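Local coordinates for protein aldehyde dehydrogenase (Trypanosoma brucei, PDB 5NNO) that probably oxidises aldehydes with NAD+ as the electron acceptor, and here holds NAD together with a benzoxaborole-bearing benzaldehyde, at residues H62-R67 with P157-L162; G125-P130 with K151-A156. All coordinates share one frame; numbering follows the deposited sequence.

Following the chain from the N terminus, helix 54-65 comes first of the parts involved and ends within H62-R67. Strand 110-124 then runs into the loop G125-P130, and helix 132-143 follows. K151-A156, the end of strand 147-151 and the loop after it, leads into helix 157-170, which begins with P157-L162. Interaction 2 closes the short excursion between its two segments and is nested inside the much longer loop closed by interaction 1. It joins the ends of two neighbouring parallel strands beside NAD, while interaction 1 ties the helix that follows to the N-terminal helical region. The two contacts touch: R67 NH2 probably hydrogen-bonds to N128 O, and D64 packs against A156.

Interaction 1. Residues H62-R67 with P157-L162; sequences HRDRRR and PATAEL
D64 reaches from the last turn of helix 54-65 to the first turn of helix 157-170, and its carboxylate carries all three hydrogen bonds of the contact. OD1 accepts from A158 N at 3.1 Å, while OD2 accepts from T159 N at 2.8 Å; each uses its syn lone pair, so the carboxylate straddles two successive backbone N-H groups. The hydroxyl T159 OG1 donates to D64 OD2 as well, over 2.8 Å, coming from the anti side and 24° out of the carboxylate plane. Two donors thus grip OD2, and with OD1 also held the group has little freedom to rotate. T159 OG1 lies beside its own backbone N, which lets hydroxyl and amide reach the same oxygen.

Helix 157-170 follows strand 147-151 of the Rossmann-like NAD-binding domain. Its N-cap residue, A156, has no side-chain acceptor for the first-turn amides; D64 supplies one from helix 54-65, and its negative charge probably also favours the positive end of the helix dipole. P157 has no N-H, which costs nothing in a first turn.

Van der Waals contacts surround the carboxylate: the small methyl A158 CB lies 3.2 Å from D64 OD1, and P157 CD is 3.5 Å from the same oxygen. Apolar contact is slighter, the extended chain of R63 brushing A158 CB with its CD at 4.0 Å.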
loop_
_atom_site.group_PDB
_atom_site.type_symbol
_atom_site.label_atom_id
_atom_site.label_comp_id
_atom_site.label_asym_id
_atom_site.label_seq_id
_atom_site.Cartn_x
_atom_site.Cartn_y
_atom_site.Cartn_z
ATOM N N HIS A 62 -3.037 27.984 -19.827
ATOM C CA HIS A 62 -3.992 28.449 -20.840
ATOM C C HIS A 62 -3.665 27.974 -22.268
ATOM O O HIS A 62 -4.546 27.508 -22.982
ATOM C CB HIS A 62 -4.126 29.973 -20.813
ATOM C CG HIS A 62 -5.013 30.519 -21.890
ATOM N ND1 HIS A 62 -6.374 30.676 -21.730
ATOM C CD2 HIS A 62 -4.735 30.937 -23.145
ATOM C CE1 HIS A 62 -6.891 31.186 -22.834
ATOM N NE2 HIS A 62 -5.920 31.354 -23.707
ATOM N N ARG A 63 -2.417 28.113 -22.690
ATOM C CA ARG A 63 -1.981 27.610 -23.992
ATOM C C ARG A 63 -2.187 26.109 -24.175
ATOM O O ARG A 63 -2.525 25.685 -25.277
ATOM C CB ARG A 63 -0.501 27.947 -24.196
ATOM C CG ARG A 63 0.150 27.406 -25.457
ATOM C CD ARG A 63 1.522 28.049 -25.600
ATOM N NE ARG A 63 2.207 27.628 -26.812
ATOM C CZ ARG A 63 3.403 28.060 -27.189
ATOM N NH1 ARG A 63 3.917 27.614 -28.324
ATOM N NH2 ARG A 63 4.078 28.947 -26.453
ATOM N N ASP A 64 -1.955 25.312 -23.119
ATOM C CA ASP A 64 -2.207 23.857 -23.164
ATOM C C ASP A 64 -3.694 23.493 -23.088
ATOM O O ASP A 64 -4.190 22.712 -23.907
ATOM C CB ASP A 64 -1.508 23.125 -22.011
ATOM C CG ASP A 64 0.040 23.203 -22.077
ATOM O OD1 ASP A 64 0.605 23.334 -23.175
ATOM O OD2 ASP A 64 0.669 23.126 -21.002
ATOM N N ARG A 65 -4.389 24.051 -22.094
ATOM C CA ARG A 65 -5.763 23.657 -21.771
ATOM C C ARG A 65 -6.882 24.609 -22.261
ATOM O O ARG A 65 -8.024 24.183 -22.409
ATOM C CB ARG A 65 -5.892 23.444 -20.261
ATOM C CG ARG A 65 -4.955 22.373 -19.697
ATOM C CD ARG A 65 -5.505 20.970 -19.871
ATOM N NE ARG A 65 -5.723 20.628 -21.277
ATOM C CZ ARG A 65 -6.904 20.602 -21.898
ATOM N NH1 ARG A 65 -6.945 20.234 -23.174
ATOM N NH2 ARG A 65 -8.033 20.917 -21.261
ATOM N N ARG A 66 -6.536 25.865 -22.535
ATOM C CA ARG A 66 -7.513 26.945 -22.734
ATOM C C ARG A 66 -8.392 27.155 -21.491
ATOM O O ARG A 66 -9.560 27.512 -21.606
ATOM C CB ARG A 66 -8.351 26.768 -24.018
ATOM C CG ARG A 66 -8.692 28.100 -24.689
ATOM C CD ARG A 66 -10.055 28.147 -25.394
ATOM N NE ARG A 66 -10.068 27.259 -26.543
ATOM C CZ ARG A 66 -11.011 26.372 -26.900
ATOM N NH1 ARG A 66 -12.133 26.133 -26.226
ATOM N NH2 ARG A 66 -10.765 25.691 -27.987
ATOM N N ARG A 67 -7.809 26.945 -20.308
ATOM C CA ARG A 67 -8.478 27.285 -19.046
ATOM C C ARG A 67 -8.234 28.741 -18.678
ATOM O O ARG A 67 -7.228 29.333 -19.061
ATOM C CB ARG A 67 -8.026 26.372 -17.903
ATOM C CG ARG A 67 -8.781 25.062 -17.878
ATOM C CD ARG A 67 -8.637 24.307 -16.569
ATOM N NE ARG A 67 -7.499 23.392 -16.606
ATOM C CZ ARG A 67 -6.392 23.496 -15.865
ATOM N NH1 ARG A 67 -6.200 24.500 -14.996
ATOM N NH2 ARG A 67 -5.429 22.603 -16.002
ATOM N N PRO A 157 2.661 20.329 -23.010
ATOM C CA PRO A 157 4.054 20.642 -23.261
ATOM C C PRO A 157 4.496 22.005 -22.753
ATOM O O PRO A 157 5.622 22.126 -22.235
ATOM C CB PRO A 157 4.156 20.588 -24.782
ATOM C CG PRO A 157 2.801 20.899 -25.269
ATOM C CD PRO A 157 1.883 20.281 -24.268
ATOM N N ALA A 158 3.635 23.014 -22.887
ATOM C CA ALA A 158 3.995 24.368 -22.456
ATOM C C ALA A 158 4.188 24.394 -20.949
ATOM O O ALA A 158 5.174 24.926 -20.474
ATOM C CB ALA A 158 2.971 25.412 -22.906
ATOM N N THR A 159 3.279 23.775 -20.197
ATOM C CA THR A 159 3.452 23.671 -18.738
ATOM C C THR A 159 4.702 22.824 -18.348
ATOM O O THR A 159 5.413 23.168 -17.408
ATOM C CB THR A 159 2.169 23.159 -18.042
ATOM O OG1 THR A 159 1.058 24.034 -18.357
ATOM C CG2 THR A 159 2.352 23.090 -16.501
ATOM N N ALA A 160 4.972 21.744 -19.075
ATOM C CA ALA A 160 6.228 20.989 -18.900
ATOM C C ALA A 160 7.464 21.830 -19.229
ATOM O O ALA A 160 8.455 21.768 -18.511
ATOM C CB ALA A 160 6.210 19.728 -19.749
ATOM N N GLU A 161 7.390 22.639 -20.295
ATOM C CA GLU A 161 8.518 23.492 -20.699
ATOM C C GLU A 161 8.857 24.484 -19.605
ATOM O O GLU A 161 10.021 24.554 -19.165
ATOM C CB GLU A 161 8.227 24.263 -21.998
ATOM C CG GLU A 161 9.400 25.114 -22.485
ATOM C CD GLU A 161 9.186 25.758 -23.846
ATOM O OE1 GLU A 161 8.066 26.239 -24.146
ATOM O OE2 GLU A 161 10.163 25.807 -24.635
ATOM N N LEU A 162 7.841 25.258 -19.197
ATOM C CA LEU A 162 8.013 26.296 -18.190
ATOM C C LEU A 162 8.545 25.744 -16.861
ATOM O O LEU A 162 9.503 26.298 -16.313
ATOM C CB LEU A 162 6.702 27.052 -17.955
ATOM C CG LEU A 162 6.753 28.313 -17.075
ATOM C CD1 LEU A 162 7.723 29.344 -17.637
ATOM C CD2 LEU A 162 5.374 28.940 -16.938
#

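Interaction 2. Residues G125-P130 with K151-A156; sequences GTWNYP and KPSELA. With NAD (nicotinamide-adenine-dinucleotide), chain C; 92N (4-[(1-oxidanyl-3~{H}-2,1-benzoxaborol-5-yl)oxy]benzaldehyde), chain D.
W127 and L155 meet beside the NAD pyrophosphate, the indole CD1 lying 3.6 Å from L155 CB. W127 NE1 donates to NAD O2N, although the modelled 2.3 Å is too short to be taken literally. The adenosine ribose is held from both segments: G125 O accepts from NAD O3B at 2.8 Å, K151 NZ donates to both ribose hydroxyls, and E154 OE1 accepts from NAD O2B at 3.1 Å. Bends at chi2 and chi3 fold the lysine back, where P152 O and G181 O also accept from NZ, so four acceptors share three protons. Farther along 125-130, 92N C2 lies over one face of the Y129 ring, offset toward its rim.

Behind this shell, G125 N donates to K151 O at 3.0 Å, continuing the pairing of the two strands. S153 OG meets the indole edge in plane and accepts from L155 N, forming an ST turn that a short hydroxyl side chain can close. Water 1 links T126 O to S153 N. Farther out, P130 CB packs on A156 CB at 3.7 Å, where a methyl leaves room for the proline ring. Paired loops at the C-terminal ends of adjacent parallel strands, cradling the dinucleotide, are characteristic of the Rossmann-like NAD-binding domain of aldehyde dehydrogenases.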
loop_
_atom_site.group_PDB
_atom_site.type_symbol
_atom_site.label_atom_id
_atom_site.label_comp_id
_atom_site.label_asym_id
_atom_site.label_seq_id
_atom_site.Cartn_x
_atom_site.Cartn_y
_atom_site.Cartn_z
ATOM N N GLY A 125 3.105 12.217 -14.121
ATOM C CA GLY A 125 2.026 13.196 -14.097
ATOM C C GLY A 125 1.107 13.040 -15.286
ATOM O O GLY A 125 1.276 12.133 -16.141
ATOM N N THR A 126 0.112 13.910 -15.322
ATOM C CA THR A 126 -0.886 13.874 -16.365
ATOM C C THR A 126 -1.269 15.281 -16.770
ATOM O O THR A 126 -1.010 16.258 -16.060
ATOM C CB THR A 126 -2.109 13.081 -15.946
ATOM O OG1 THR A 126 -2.916 12.824 -17.104
ATOM C CG2 THR A 126 -2.883 13.805 -14.832
ATOM N N TRP A 127 -1.914 15.342 -17.920
ATOM C CA TRP A 127 -2.077 16.599 -18.663
ATOM C C TRP A 127 -3.171 17.548 -18.206
ATOM O O TRP A 127 -2.995 18.737 -18.333
ATOM C CB TRP A 127 -2.180 16.329 -20.170
ATOM C CG TRP A 127 -3.231 15.376 -20.529
ATOM C CD1 TRP A 127 -3.084 14.044 -20.731
ATOM C CD2 TRP A 127 -4.611 15.677 -20.732
ATOM N NE1 TRP A 127 -4.295 13.483 -21.035
ATOM C CE2 TRP A 127 -5.256 14.467 -21.056
ATOM C CE3 TRP A 127 -5.362 16.847 -20.663
ATOM C CZ2 TRP A 127 -6.637 14.390 -21.318
ATOM C CZ3 TRP A 127 -6.735 16.777 -20.908
ATOM C CH2 TRP A 127 -7.354 15.551 -21.232
ATOM N N ASN A 128 -4.251 17.038 -17.622
ATOM C CA ASN A 128 -5.481 17.848 -17.404
ATOM C C ASN A 128 -5.411 18.981 -16.345
ATOM O O ASN A 128 -6.113 20.020 -16.463
ATOM C CB ASN A 128 -6.699 16.958 -17.173
ATOM C CG ASN A 128 -6.592 16.105 -15.928
ATOM O OD1 ASN A 128 -5.495 15.707 -15.536
ATOM N ND2 ASN A 128 -7.737 15.807 -15.306
ATOM N N TYR A 129 -4.597 18.754 -15.318
ATOM C CA TYR A 129 -4.225 19.756 -14.343
ATOM C C TYR A 129 -2.720 19.567 -14.153
ATOM O O TYR A 129 -2.282 18.929 -13.198
ATOM C CB TYR A 129 -4.991 19.544 -13.046
ATOM C CG TYR A 129 -6.468 19.728 -13.238
ATOM C CD1 TYR A 129 -7.067 21.007 -13.175
ATOM C CD2 TYR A 129 -7.283 18.648 -13.560
ATOM C CE1 TYR A 129 -8.423 21.179 -13.380
ATOM C CE2 TYR A 129 -8.651 18.811 -13.748
ATOM C CZ TYR A 129 -9.219 20.074 -13.668
ATOM O OH TYR A 129 -10.568 20.228 -13.871
ATOM N N PRO A 130 -1.922 20.121 -15.085
ATOM C CA PRO A 130 -0.529 19.700 -15.207
ATOM C C PRO A 130 0.408 20.119 -14.081
ATOM O O PRO A 130 1.335 19.348 -13.764
ATOM C CB PRO A 130 -0.080 20.283 -16.553
ATOM C CG PRO A 130 -1.071 21.387 -16.870
ATOM C CD PRO A 130 -2.308 21.150 -16.072
ATOM N N LYS A 151 8.107 13.274 -13.835
ATOM C CA LYS A 151 7.915 13.053 -15.253
ATOM C C LYS A 151 6.632 13.781 -15.671
ATOM O O LYS A 151 5.542 13.251 -15.495
ATOM C CB LYS A 151 7.854 11.547 -15.537
ATOM C CG LYS A 151 8.424 11.127 -16.892
ATOM C CD LYS A 151 7.723 11.766 -18.077
ATOM C CE LYS A 151 6.290 11.319 -18.218
ATOM N NZ LYS A 151 5.722 11.975 -19.422
ATOM N N PRO A 152 6.757 15.022 -16.183
ATOM C CA PRO A 152 5.555 15.745 -16.661
ATOM C C PRO A 152 4.899 15.135 -17.878
ATOM O O PRO A 152 5.566 14.612 -18.772
ATOM C CB PRO A 152 6.076 17.156 -16.984
ATOM C CG PRO A 152 7.344 17.288 -16.177
ATOM C CD PRO A 152 7.941 15.902 -16.149
ATOM N N SER A 153 3.575 15.170 -17.903
ATOM C CA SER A 153 2.853 14.786 -19.106
ATOM C C SER A 153 3.339 15.583 -20.309
ATOM O O SER A 153 3.574 16.769 -20.199
ATOM C CB SER A 153 1.365 15.002 -18.938
ATOM O OG SER A 153 0.677 14.514 -20.087
ATOM N N GLU A 154 3.497 14.893 -21.434
ATOM C CA GLU A 154 3.882 15.493 -22.711
ATOM C C GLU A 154 2.676 16.121 -23.426
ATOM O O GLU A 154 2.841 16.949 -24.337
ATOM C CB GLU A 154 4.512 14.436 -23.620
ATOM C CG GLU A 154 3.557 13.544 -24.426
ATOM C CD GLU A 154 3.001 12.359 -23.647
ATOM O OE1 GLU A 154 2.906 12.398 -22.402
ATOM O OE2 GLU A 154 2.624 11.379 -24.297
ATOM N N LEU A 155 1.482 15.684 -23.023
ATOM C CA LEU A 155 0.239 16.249 -23.522
ATOM C C LEU A 155 -0.127 17.580 -22.835
ATOM O O LEU A 155 -1.231 18.059 -23.039
ATOM C CB LEU A 155 -0.931 15.229 -23.393
ATOM C CG LEU A 155 -0.939 13.959 -24.269
ATOM C CD1 LEU A 155 -2.336 13.316 -24.239
ATOM C CD2 LEU A 155 -0.516 14.190 -25.731
ATOM N N ALA A 156 0.771 18.141 -21.997
ATOM C CA ALA A 156 0.736 19.585 -21.639
ATOM C C ALA A 156 2.168 20.170 -21.757
ATOM O O ALA A 156 2.804 20.490 -20.745
ATOM C CB ALA A 156 0.155 19.801 -20.250
HETATM P PA NAD C . -2.061 9.510 -19.974
HETATM O O1A NAD C . -2.314 8.466 -21.045
HETATM O O2A NAD C . -1.629 10.926 -20.308
HETATM O O5B NAD C . -0.974 8.870 -18.960
HETATM C C5B NAD C . -0.344 9.609 -17.908
HETATM C C4B NAD C . 1.179 9.459 -17.943
HETATM O O4B NAD C . 1.521 8.139 -18.397
HETATM C C3B NAD C . 1.896 10.462 -18.855
HETATM O O3B NAD C . 2.967 11.118 -18.157
HETATM C C2B NAD C . 2.440 9.638 -20.005
HETATM O O2B NAD C . 3.724 10.102 -20.434
HETATM C C1B NAD C . 2.520 8.233 -19.411
HETATM N N9A NAD C . 2.364 7.133 -20.395
HETATM C C8A NAD C . 1.503 7.028 -21.434
HETATM N N7A NAD C . 1.703 5.857 -22.107
HETATM C C5A NAD C . 2.705 5.204 -21.481
HETATM C C6A NAD C . 3.429 3.926 -21.642
HETATM N N6A NAD C . 3.099 3.099 -22.639
HETATM N N1A NAD C . 4.420 3.615 -20.780
HETATM C C2A NAD C . 4.763 4.439 -19.772
HETATM N N3A NAD C . 4.147 5.617 -19.563
HETATM C C4A NAD C . 3.136 6.047 -20.365
HETATM O O3 NAD C . -3.421 9.609 -19.127
HETATM P PN NAD C . -4.789 9.953 -19.908
HETATM O O1N NAD C . -5.282 8.718 -20.634
HETATM O O2N NAD C . -4.590 11.205 -20.720
HETATM O O5D NAD C . -5.762 10.202 -18.647
HETATM C C5D NAD C . -6.375 9.012 -18.172
HETATM C C4D NAD C . -6.947 9.078 -16.777
HETATM O O4D NAD C . -6.212 9.834 -15.816
HETATM C C3D NAD C . -8.323 9.687 -16.801
HETATM O O3D NAD C . -9.244 8.661 -17.160
HETATM C C2D NAD C . -8.476 10.202 -15.387
HETATM O O2D NAD C . -9.568 9.553 -14.746
HETATM C C1D NAD C . -7.121 9.911 -14.720
HETATM N N1N NAD C . -6.788 10.945 -13.745
HETATM C C2N NAD C . -6.815 10.667 -12.423
HETATM C C3N NAD C . -6.536 11.662 -11.477
HETATM C C7N NAD C . -6.546 11.410 -9.995
HETATM O O7N NAD C . -5.793 12.058 -9.291
HETATM N N7N NAD C . -7.364 10.501 -9.465
HETATM C C4N NAD C . -6.225 12.939 -11.928
HETATM C C5N NAD C . -6.199 13.194 -13.287
HETATM C C6N NAD C . -6.490 12.178 -14.182
HETATM C C9 92N D . -12.438 22.145 -6.529
HETATM C C7 92N D . -9.180 21.973 -4.779
HETATM C C3 92N D . -8.863 18.794 -9.394
HETATM C C4 92N D . -8.409 18.576 -8.101
HETATM C C5 92N D . -8.969 20.444 -6.605
HETATM C C6 92N D . -8.428 21.058 -5.488
HETATM C C1 92N D . -8.718 16.419 -9.858
HETATM C C2 92N D . -9.006 17.723 -10.263
HETATM C C11 92N D . -10.271 20.733 -7.000
HETATM C C12 92N D . -8.138 17.287 -7.669
HETATM O O 92N D . -9.202 15.338 -11.942
HETATM C C 92N D . -8.836 15.282 -10.787
HETATM C C13 92N D . -8.291 16.223 -8.542
HETATM O O1 92N D . -8.045 19.639 -7.277
HETATM C C10 92N D . -11.040 21.657 -6.290
HETATM C C8 92N D . -10.488 22.289 -5.163
HETATM O O3 92N D . -12.715 23.099 -5.466
HETATM B B 92N D . -11.614 23.217 -4.626
HETATM O O2 92N D . -11.613 24.010 -3.534
HETATM O O HOH W 1 1.930 16.159 -15.524
#